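Local coordinates for exodeoxyribonuclease 10 (Escherichia coli, PDB 4FZY), which degrades single-stranded and double-stranded DNA from the 3' end toward the 5' end, using magnesium, and has the higher affinity for single-stranded ends, at residues 101-106 against 148-153. Numbering follows the deposited sequence.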
loop_
_atom_site.group_PDB
_atom_site.type_symbol
_atom_site.label_atom_id
_atom_site.label_comp_id
_atom_site.label_asym_id
_atom_site.label_seq_id
_atom_site.Cartn_x
_atom_site.Cartn_y
_atom_site.Cartn_z
ATOM N N LYS B 101 -1.721 10.611 11.104
ATOM C CA LYS B 101 -2.492 9.383 11.266
ATOM C C LYS B 101 -3.926 9.628 11.725
ATOM O O LYS B 101 -4.839 8.995 11.225
ATOM C CB LYS B 101 -1.794 8.422 12.227
ATOM C CG LYS B 101 -0.847 7.459 11.545
ATOM C CD LYS B 101 -0.463 6.310 12.467
ATOM C CE LYS B 101 -0.812 4.941 11.837
ATOM N NZ LYS B 101 -2.191 4.439 12.216
ATOM N N LEU B 102 -4.113 10.529 12.691
ATOM C CA LEU B 102 -5.443 10.837 13.214
ATOM C C LEU B 102 -6.319 11.468 12.152
ATOM O O LEU B 102 -7.518 11.201 12.087
ATOM C CB LEU B 102 -5.356 11.784 14.400
ATOM C CG LEU B 102 -4.532 11.310 15.589
ATOM C CD1 LEU B 102 -4.452 12.412 16.610
ATOM C CD2 LEU B 102 -5.083 10.042 16.201
ATOM N N ALA B 103 -5.727 12.342 11.343
ATOM C CA ALA B 103 -6.465 12.986 10.275
ATOM C C ALA B 103 -6.861 11.981 9.211
ATOM O O ALA B 103 -7.994 11.965 8.767
ATOM C CB ALA B 103 -5.673 14.136 9.680
ATOM N N ARG B 104 -5.959 11.071 8.895
ATOM C CA ARG B 104 -6.249 10.020 7.943
ATOM C C ARG B 104 -7.451 9.207 8.376
ATOM O O ARG B 104 -8.219 8.753 7.537
ATOM C CB ARG B 104 -5.054 9.083 7.808
ATOM C CG ARG B 104 -3.993 9.558 6.846
ATOM C CD ARG B 104 -2.955 8.470 6.627
ATOM N NE ARG B 104 -3.041 7.923 5.280
ATOM C CZ ARG B 104 -2.295 8.339 4.260
ATOM N NH1 ARG B 104 -1.395 9.306 4.439
ATOM N NH2 ARG B 104 -2.437 7.780 3.063
ATOM N N ARG B 105 -7.520 8.879 9.664
ATOM C CA ARG B 105 -8.589 8.035 10.162
ATOM C C ARG B 105 -9.899 8.802 10.290
ATOM O O ARG B 105 -10.973 8.257 10.056
ATOM C CB ARG B 105 -8.219 7.423 11.508
ATOM C CG ARG B 105 -9.401 6.786 12.226
ATOM C CD ARG B 105 -9.579 5.346 11.815
ATOM N NE ARG B 105 -8.515 4.528 12.368
ATOM C CZ ARG B 105 -8.623 3.817 13.484
ATOM N NH1 ARG B 105 -9.797 3.731 14.097
ATOM N NH2 ARG B 105 -7.573 3.147 13.949
ATOM N N LEU B 106 -9.808 10.059 10.694
ATOM C CA LEU B 106 -11.004 10.861 10.925
ATOM C C LEU B 106 -11.627 11.310 9.589
ATOM O O LEU B 106 -12.843 11.327 9.437
ATOM C CB LEU B 106 -10.658 12.065 11.808
ATOM C CG LEU B 106 -11.776 12.925 12.382
ATOM C CD1 LEU B 106 -12.780 12.049 13.110
ATOM C CD2 LEU B 106 -11.190 13.961 13.318
ATOM N N ILE B 148 -6.486 20.448 18.098
ATOM C CA ILE B 148 -7.647 20.906 18.842
ATOM C C ILE B 148 -8.931 20.706 18.038
ATOM O O ILE B 148 -9.945 20.289 18.584
ATOM C CB ILE B 148 -7.497 22.353 19.281
ATOM C CG1 ILE B 148 -6.488 22.439 20.432
ATOM C CG2 ILE B 148 -8.860 22.942 19.689
ATOM C CD1 ILE B 148 -5.875 23.792 20.589
ATOM N N ASP B 149 -8.812 20.800 16.720
ATOM C CA ASP B 149 -9.921 20.491 15.819
ATOM C C ASP B 149 -10.214 18.998 15.765
ATOM O O ASP B 149 -11.369 18.585 15.747
ATOM C CB ASP B 149 -9.638 21.020 14.407
ATOM C CG ASP B 149 -10.820 20.836 13.465
ATOM O OD1 ASP B 149 -11.940 21.253 13.808
ATOM O OD2 ASP B 149 -10.633 20.255 12.383
ATOM N N ILE B 150 -9.159 18.197 15.706
ATOM C CA ILE B 150 -9.280 16.744 15.685
ATOM C C ILE B 150 -9.941 16.195 16.955
ATOM O O ILE B 150 -10.707 15.224 16.908
ATOM C CB ILE B 150 -7.900 16.101 15.482
ATOM C CG1 ILE B 150 -7.438 16.292 14.032
ATOM C CG2 ILE B 150 -7.908 14.640 15.871
ATOM C CD1 ILE B 150 -6.130 15.574 13.684
ATOM N N MET B 151 -9.692 16.860 18.079
ATOM C CA MET B 151 -10.208 16.412 19.362
ATOM C C MET B 151 -11.660 16.830 19.536
ATOM O O MET B 151 -12.496 16.052 20.000
ATOM C CB MET B 151 -9.356 16.980 20.495
ATOM C CG MET B 151 -8.249 16.054 20.938
ATOM S SD MET B 151 -6.917 16.916 21.787
ATOM C CE MET B 151 -7.472 16.796 23.494
ATOM N N ASN B 152 -11.953 18.069 19.175
ATOM C CA ASN B 152 -13.324 18.542 19.200
ATOM C C ASN B 152 -14.226 17.713 18.285
ATOM O O ASN B 152 -15.350 17.364 18.650
ATOM C CB ASN B 152 -13.377 20.014 18.819
ATOM C CG ASN B 152 -12.762 20.901 19.874
ATOM O OD1 ASN B 152 -12.594 20.482 21.028
ATOM N ND2 ASN B 152 -12.403 22.135 19.489
ATOM N N THR B 153 -13.698 17.352 17.120
ATOM C CA THR B 153 -14.477 16.652 16.132
ATOM C C THR B 153 -14.676 15.174 16.470
ATOM O O THR B 153 -15.746 14.618 16.230
ATOM C CB THR B 153 -13.874 16.793 14.746
ATOM O OG1 THR B 153 -13.669 18.179 14.455
ATOM C CG2 THR B 153 -14.808 16.198 13.708
#
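Ile150 pushes its CD1 methyl against helix 99-106, where it overlaps Leu102, with CD1 3.9 Å from Leu102 CB. The same methyl reaches the backbone beyond, 4.0 Å from Ala103 N, and also meets the Ala103 methyl. With CG1 anti to the carbonyl carbon (chi1 -73°) and the chain then extended, CD1 is carried to the Leu102-Ala103 turn, while the CG2 branch lies 4.2 Å from Leu102 CD1. The Leu102 and Ile150 side chains cross at about a right angle. One helical turn on, Leu106 sends CD2 over the Ile150 backbone, 3.8 Å from Ile150 O, and on to Thr153 CB. In this DEDDh-family exonuclease of RNase H-like fold, the contact joins helix 137-154 near its C-terminal end to the helix directly following strand 95-98; the axes of the two short segments lie 38° apart in their N-to-C directions. Cutting Ile150 back to an alanine is likely to open a gap beside Leu102 and Ala103 and take the CG2 contact from Leu106 CD2. Thr153 OG1 donates a hydrogen bond to Asp149 O (2.7 Å), which also accepts one from Thr153 N, from the opposite face of its plane. Helix 158-165 covers Leu102 through Met161 and Ile164, whereas Lys101 and Arg104 pack against bound DNA.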